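Local structure of Sex comb on midleg CG9495-PA (Drosophila melanogaster, 1PK1) at residues B[25-36]-B[68-79]. The protein is a Polycomb-group protein whose SAM domain probably mediates protein-protein association, here pairing with the chain of another protein. The protein carries 2 engineered substitutions. Sequence-based numbering, arbitrary orientation.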
ATOM      1  N   TYR B  25      13.472   2.153   9.567  1.00 15.83           N
ATOM      2  CA  TYR B  25      12.849   3.288   8.886  1.00 15.43           C
ATOM      3  C   TYR B  25      11.384   2.984   8.595  1.00 17.04           C
ATOM      4  O   TYR B  25      10.488   3.761   8.939  1.00 16.48           O
ATOM      5  CB  TYR B  25      13.577   3.601   7.573  1.00 15.19           C
ATOM      6  CG  TYR B  25      12.828   4.582   6.700  1.00 14.56           C
ATOM      7  CD1 TYR B  25      12.551   5.872   7.155  1.00 15.51           C
ATOM      8  CD2 TYR B  25      12.368   4.217   5.433  1.00 14.87           C
ATOM      9  CE1 TYR B  25      11.837   6.769   6.383  1.00 15.39           C
ATOM     10  CE2 TYR B  25      11.646   5.118   4.646  1.00 14.85           C
ATOM     11  CZ  TYR B  25      11.386   6.392   5.134  1.00 14.03           C
ATOM     12  OH  TYR B  25      10.670   7.299   4.395  1.00 15.81           O
ATOM     13  N   ILE B  26      11.137   1.844   7.958  1.00 17.04           N
ATOM     14  CA  ILE B  26       9.774   1.453   7.632  1.00 19.67           C
ATOM     15  C   ILE B  26       8.906   1.352   8.885  1.00 20.56           C
ATOM     16  O   ILE B  26       7.846   1.967   8.965  1.00 21.60           O
ATOM     17  CB  ILE B  26       9.738   0.086   6.913  1.00 19.14           C
ATOM     18  CG1 ILE B  26      10.554   0.145   5.617  1.00 21.61           C
ATOM     19  CG2 ILE B  26       8.296  -0.302   6.618  1.00 20.50           C
ATOM     20  CD1 ILE B  26      10.017   1.109   4.585  1.00 25.11           C
ATOM     21  N   GLU B  27       9.362   0.576   9.862  1.00 21.66           N
ATOM     22  CA  GLU B  27       8.601   0.374  11.092  1.00 22.99           C
ATOM     23  C   GLU B  27       8.420   1.602  11.982  1.00 22.56           C
ATOM     24  O   GLU B  27       7.364   1.763  12.594  1.00 23.14           O
ATOM     25  CB  GLU B  27       9.214  -0.781  11.898  1.00 24.78           C
ATOM     26  CG  GLU B  27       8.897  -2.147  11.291  1.00 27.46           C
ATOM     27  CD  GLU B  27       9.650  -3.300  11.938  1.00 29.43           C
ATOM     28  OE1 GLU B  27      10.093  -3.163  13.098  1.00 28.63           O
ATOM     29  OE2 GLU B  27       9.784  -4.359  11.283  1.00 29.02           O
ATOM     30  N   SER B  28       9.426   2.466  12.057  1.00 22.71           N
ATOM     31  CA  SER B  28       9.316   3.660  12.896  1.00 24.64           C
ATOM     32  C   SER B  28       8.412   4.710  12.263  1.00 25.92           C
ATOM     33  O   SER B  28       7.947   5.633  12.936  1.00 26.52           O
ATOM     34  CB  SER B  28      10.698   4.268  13.163  1.00 25.41           C
ATOM     35  OG  SER B  28      11.220   4.905  12.012  1.00 24.64           O
ATOM     36  N   ASN B  29       8.163   4.573  10.966  1.00 24.33           N
ATOM     37  CA  ASN B  29       7.306   5.521  10.268  1.00 24.75           C
ATOM     38  C   ASN B  29       5.894   4.993  10.041  1.00 25.70           C
ATOM     39  O   ASN B  29       4.943   5.771   9.951  1.00 25.73           O
ATOM     40  CB  ASN B  29       7.955   5.918   8.941  1.00 25.74           C
ATOM     41  CG  ASN B  29       9.012   6.988   9.119  1.00 27.35           C
ATOM     42  OD1 ASN B  29       8.694   8.173   9.230  1.00 30.94           O
ATOM     43  ND2 ASN B  29      10.271   6.576   9.175  1.00 24.13           N
ATOM     44  N   ASP B  30       5.754   3.672   9.959  1.00 23.23           N
ATOM     45  CA  ASP B  30       4.449   3.058   9.748  1.00 22.93           C
ATOM     46  C   ASP B  30       4.420   1.722  10.482  1.00 22.11           C
ATOM     47  O   ASP B  30       4.813   0.692   9.938  1.00 19.36           O
ATOM     48  CB  ASP B  30       4.203   2.832   8.254  1.00 26.04           C
ATOM     49  CG  ASP B  30       2.758   2.505   7.942  1.00 26.82           C
ATOM     50  OD1 ASP B  30       2.048   2.002   8.839  1.00 26.90           O
ATOM     51  OD2 ASP B  30       2.335   2.739   6.791  1.00 29.21           O
ATOM     52  N   ASN B  31       3.950   1.750  11.723  1.00 21.04           N
ATOM     53  CA  ASN B  31       3.882   0.560  12.552  1.00 22.99           C
ATOM     54  C   ASN B  31       3.084  -0.613  11.966  1.00 21.24           C
ATOM     55  O   ASN B  31       3.322  -1.765  12.331  1.00 20.36           O
ATOM     56  CB  ASN B  31       3.322   0.944  13.923  1.00 27.04           C
ATOM     57  CG  ASN B  31       3.221  -0.230  14.855  1.00 28.66           C
ATOM     58  OD1 ASN B  31       2.138  -0.775  15.068  1.00 33.44           O
ATOM     59  ND2 ASN B  31       4.354  -0.641  15.412  1.00 29.72           N
ATOM     60  N   SER B  32       2.152  -0.327  11.062  1.00 21.74           N
ATOM     61  CA  SER B  32       1.323  -1.371  10.459  1.00 21.07           C
ATOM     62  C   SER B  32       2.089  -2.260   9.482  1.00 19.98           C
ATOM     63  O   SER B  32       1.594  -3.310   9.062  1.00 21.96           O
ATOM     64  CB  SER B  32       0.122  -0.748   9.740  1.00 22.69           C
ATOM     65  OG  SER B  32       0.532  -0.006   8.606  1.00 22.55           O
ATOM     66  N   LEU B  33       3.298  -1.842   9.132  1.00 17.15           N
ATOM     67  CA  LEU B  33       4.138  -2.593   8.201  1.00 17.19           C
ATOM     68  C   LEU B  33       5.158  -3.492   8.901  1.00 16.54           C
ATOM     69  O   LEU B  33       5.866  -4.260   8.248  1.00 15.39           O
ATOM     70  CB  LEU B  33       4.875  -1.619   7.276  1.00 16.60           C
ATOM     71  CG  LEU B  33       3.996  -0.869   6.274  1.00 16.26           C
ATOM     72  CD1 LEU B  33       4.816   0.237   5.607  1.00 18.03           C
ATOM     73  CD2 LEU B  33       3.460  -1.850   5.231  1.00 16.37           C
ATOM     74  N   ALA B  34       5.232  -3.402  10.229  1.00 16.50           N
ATOM     75  CA  ALA B  34       6.191  -4.200  10.988  1.00 16.53           C
ATOM     76  C   ALA B  34       6.045  -5.714  10.790  1.00 15.94           C
ATOM     77  O   ALA B  34       7.027  -6.457  10.900  1.00 16.30           O
ATOM     78  CB  ALA B  34       6.098  -3.850  12.473  1.00 16.46           C
ATOM     79  N   VAL B  35       4.831  -6.174  10.506  1.00 15.43           N
ATOM     80  CA  VAL B  35       4.602  -7.600  10.292  1.00 16.42           C
ATOM     81  C   VAL B  35       5.412  -8.107   9.094  1.00 16.18           C
ATOM     82  O   VAL B  35       5.711  -9.302   8.984  1.00 14.24           O
ATOM     83  CB  VAL B  35       3.088  -7.902  10.067  1.00 16.74           C
ATOM     84  CG1 VAL B  35       2.580  -7.187   8.816  1.00 15.19           C
ATOM     85  CG2 VAL B  35       2.857  -9.403   9.937  1.00 18.58           C
ATOM     86  N   HIS B  36       5.793  -7.190   8.211  1.00 16.92           N
ATOM     87  CA  HIS B  36       6.555  -7.560   7.021  1.00 17.23           C
ATOM     88  C   HIS B  36       8.057  -7.443   7.212  1.00 17.75           C
ATOM     89  O   HIS B  36       8.825  -7.647   6.273  1.00 16.95           O
ATOM     90  CB  HIS B  36       6.118  -6.692   5.835  1.00 18.66           C
ATOM     91  CG  HIS B  36       4.653  -6.769   5.549  1.00 18.90           C
ATOM     92  ND1 HIS B  36       4.001  -7.961   5.328  1.00 21.00           N
ATOM     93  CD2 HIS B  36       3.708  -5.802   5.467  1.00 19.22           C
ATOM     94  CE1 HIS B  36       2.717  -7.728   5.125  1.00 20.11           C
ATOM     95  NE2 HIS B  36       2.514  -6.425   5.204  1.00 20.50           N
ATOM     96  N   PRO B  68       0.004  -2.990   1.334  1.00 10.97           N
ATOM     97  CA  PRO B  68       1.333  -2.872   1.930  1.00 10.92           C
ATOM     98  C   PRO B  68       2.356  -2.334   0.925  1.00 11.29           C
ATOM     99  O   PRO B  68       3.192  -1.506   1.266  1.00 10.66           O
ATOM    100  CB  PRO B  68       1.637  -4.304   2.359  1.00 11.06           C
ATOM    101  CG  PRO B  68       0.297  -4.819   2.749  1.00 12.38           C
ATOM    102  CD  PRO B  68      -0.601  -4.298   1.650  1.00 11.42           C
ATOM    103  N   ALA B  69       2.292  -2.798  -0.323  1.00 10.63           N
ATOM    104  CA  ALA B  69       3.246  -2.326  -1.326  1.00 11.07           C
ATOM    105  C   ALA B  69       3.127  -0.817  -1.547  1.00 10.49           C
ATOM    106  O   ALA B  69       4.139  -0.109  -1.632  1.00 11.36           O
ATOM    107  CB  ALA B  69       3.034  -3.070  -2.642  1.00 12.77           C
ATOM    108  N   LEU B  70       1.899  -0.325  -1.656  1.00 10.17           N
ATOM    109  CA  LEU B  70       1.693   1.103  -1.866  1.00 12.70           C
ATOM    110  C   LEU B  70       2.189   1.926  -0.672  1.00 13.45           C
ATOM    111  O   LEU B  70       2.766   2.995  -0.858  1.00 10.87           O
ATOM    112  CB  LEU B  70       0.219   1.404  -2.141  1.00 14.03           C
ATOM    113  CG  LEU B  70      -0.295   0.949  -3.515  1.00 16.98           C
ATOM    114  CD1 LEU B  70      -1.693   1.500  -3.735  1.00 21.77           C
ATOM    115  CD2 LEU B  70       0.638   1.441  -4.610  1.00 20.88           C
ATOM    116  N   LYS B  71       1.979   1.424   0.545  1.00 10.55           N
ATOM    117  CA  LYS B  71       2.442   2.137   1.733  1.00 12.37           C
ATOM    118  C   LYS B  71       3.966   2.175   1.773  1.00 12.19           C
ATOM    119  O   LYS B  71       4.567   3.181   2.153  1.00 11.52           O
ATOM    120  CB  LYS B  71       1.930   1.469   3.014  1.00 10.92           C
ATOM    121  CG  LYS B  71       0.431   1.501   3.209  1.00 17.26           C
ATOM    122  CD  LYS B  71       0.119   1.052   4.632  1.00 23.87           C
ATOM    123  CE  LYS B  71      -1.050   0.111   4.704  1.00 27.87           C
ATOM    124  NZ  LYS B  71      -1.100  -0.482   6.072  1.00 28.56           N
ATOM    125  N   ILE B  72       4.597   1.070   1.387  1.00 11.39           N
ATOM    126  CA  ILE B  72       6.046   1.005   1.385  1.00 11.66           C
ATOM    127  C   ILE B  72       6.593   1.942   0.311  1.00 12.69           C
ATOM    128  O   ILE B  72       7.557   2.668   0.553  1.00 12.34           O
ATOM    129  CB  ILE B  72       6.531  -0.442   1.147  1.00 12.51           C
ATOM    130  CG1 ILE B  72       6.169  -1.298   2.374  1.00 12.72           C
ATOM    131  CG2 ILE B  72       8.029  -0.455   0.889  1.00 12.06           C
ATOM    132  CD1 ILE B  72       6.275  -2.796   2.156  1.00 14.41           C
ATOM    133  N   CYS B  73       5.967   1.947  -0.863  1.00 12.36           N
ATOM    134  CA  CYS B  73       6.419   2.832  -1.941  1.00 14.65           C
ATOM    135  C   CYS B  73       6.328   4.279  -1.482  1.00 12.58           C
ATOM    136  O   CYS B  73       7.189   5.091  -1.810  1.00 14.05           O
ATOM    137  CB  CYS B  73       5.563   2.658  -3.198  1.00 17.37           C
ATOM    138  SG  CYS B  73       6.000   1.252  -4.214  1.00 25.96           S
ATOM    139  N   ASN B  74       5.287   4.588  -0.717  1.00 12.90           N
ATOM    140  CA  ASN B  74       5.086   5.948  -0.214  1.00 14.45           C
ATOM    141  C   ASN B  74       6.264   6.355   0.668  1.00 15.11           C
ATOM    142  O   ASN B  74       6.739   7.487   0.597  1.00 15.34           O
ATOM    143  CB  ASN B  74       3.776   6.036   0.579  1.00 14.16           C
ATOM    144  CG  ASN B  74       3.516   7.431   1.126  1.00 18.01           C
ATOM    145  OD1 ASN B  74       3.648   7.676   2.327  1.00 21.02           O
ATOM    146  ND2 ASN B  74       3.158   8.353   0.241  1.00 16.15           N
ATOM    147  N   LEU B  75       6.738   5.426   1.491  1.00 13.82           N
ATOM    148  CA  LEU B  75       7.875   5.699   2.368  1.00 14.68           C
ATOM    149  C   LEU B  75       9.183   5.746   1.579  1.00 14.61           C
ATOM    150  O   LEU B  75      10.064   6.549   1.881  1.00 13.99           O
ATOM    151  CB  LEU B  75       7.969   4.636   3.465  1.00 15.91           C
ATOM    152  CG  LEU B  75       6.801   4.591   4.457  1.00 17.01           C
ATOM    153  CD1 LEU B  75       6.975   3.402   5.395  1.00 19.86           C
ATOM    154  CD2 LEU B  75       6.739   5.899   5.244  1.00 20.91           C
ATOM    155  N   VAL B  76       9.309   4.880   0.575  1.00 12.41           N
ATOM    156  CA  VAL B  76      10.514   4.852  -0.252  1.00 15.40           C
ATOM    157  C   VAL B  76      10.676   6.189  -0.972  1.00 15.83           C
ATOM    158  O   VAL B  76      11.767   6.756  -1.000  1.00 15.57           O
ATOM    159  CB  VAL B  76      10.452   3.736  -1.321  1.00 16.53           C
ATOM    160  CG1 VAL B  76      11.636   3.863  -2.275  1.00 19.36           C
ATOM    161  CG2 VAL B  76      10.472   2.366  -0.647  1.00 18.96           C
ATOM    162  N   ASN B  77       9.584   6.680  -1.551  1.00 15.84           N
ATOM    163  CA  ASN B  77       9.598   7.943  -2.281  1.00 18.25           C
ATOM    164  C   ASN B  77      10.140   9.105  -1.455  1.00 19.25           C
ATOM    165  O   ASN B  77      10.798   9.996  -1.993  1.00 19.11           O
ATOM    166  CB  ASN B  77       8.190   8.282  -2.777  1.00 20.04           C
ATOM    167  CG  ASN B  77       7.770   7.442  -3.972  1.00 20.86           C
ATOM    168  OD1 ASN B  77       6.585   7.341  -4.289  1.00 25.16           O
ATOM    169  ND2 ASN B  77       8.739   6.850  -4.645  1.00 20.80           N
ATOM    170  N   LYS B  78       9.863   9.093  -0.154  1.00 18.09           N
ATOM    171  CA  LYS B  78      10.321  10.163   0.730  1.00 18.67           C
ATOM    172  C   LYS B  78      11.840  10.251   0.859  1.00 19.14           C
ATOM    173  O   LYS B  78      12.386  11.340   1.055  1.00 18.93           O
ATOM    174  CB  LYS B  78       9.705   9.999   2.127  1.00 16.79           C
ATOM    175  CG  LYS B  78       8.182  10.104   2.149  1.00 16.26           C
ATOM    176  CD  LYS B  78       7.636   9.979   3.561  1.00 15.61           C
ATOM    177  CE  LYS B  78       6.117  10.036   3.566  1.00 18.45           C
ATOM    178  NZ  LYS B  78       5.587  10.161   4.951  1.00 18.59           N
ATOM    179  N   VAL B  79      12.523   9.113   0.751  1.00 19.54           N
ATOM    180  CA  VAL B  79      13.975   9.091   0.891  1.00 21.70           C
ATOM    181  C   VAL B  79      14.720   8.848  -0.419  1.00 24.09           C
ATOM    182  O   VAL B  79      15.932   8.632  -0.410  1.00 25.07           O
ATOM    183  CB  VAL B  79      14.419   8.019   1.919  1.00 21.38           C
ATOM    184  CG1 VAL B  79      13.904   8.384   3.305  1.00 19.19           C
ATOM    185  CG2 VAL B  79      13.899   6.643   1.507  1.00 20.25           C
TER
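Ile26 and Leu75 are backbone neighbours where the end of helix 19-29 passes over helix 66-79, their CA atoms 7.0 Å apart; the axes of 25-29 and 68-79 cross at 107°. After Asn29 the chain leaves the helix at Asp30 and continues as a 3-10 segment, bringing Leu33 opposite Pro68. Leu75, a branched side chain pointing into this corner, divides its methyls: CD1 lies 3.9 Å from CD1 of Ile26 and also meets Leu33, tip to tip, while CD2 rests on CB of Asn29. Leu33 forks in turn, CD1 packing 3.8 Å from CG1 of Ile72 and CD2 reaching toward Pro68, whose CB lies 3.7 Å from NE2 of His36, the two side chains meeting obliquely. Near the C-terminal end of 68-79, Tyr25 suits its place because its ring packs on CB of Leu75 and on Val79 while its hydroxyl bonds a carbonyl. With CG anti to the backbone N (chi1 169°), Tyr25 OH gives Leu75 O a 2.7 Å bond near the ring plane, the donor tilted 29° from the carbonyl plane. At the other end Lys71, a long aliphatic chain ending in a charge, passes Asp30 with CD 3.5 Å from OD2, and its NZ donates to Ser32 OG. The stronger partner of NZ is an acidic side chain of the other protein's chain, with which it forms a salt bridge. Asp30 suits its place as an acceptor: OD1 takes Ser32 OG and Ser32 N from the same face of the carboxylate, the latter bond making an Asx turn where the 3-10 segment 31-36 begins. Such packing of a long C-terminal helix against the first helix and its following turn is characteristic of the five-helix SAM domain.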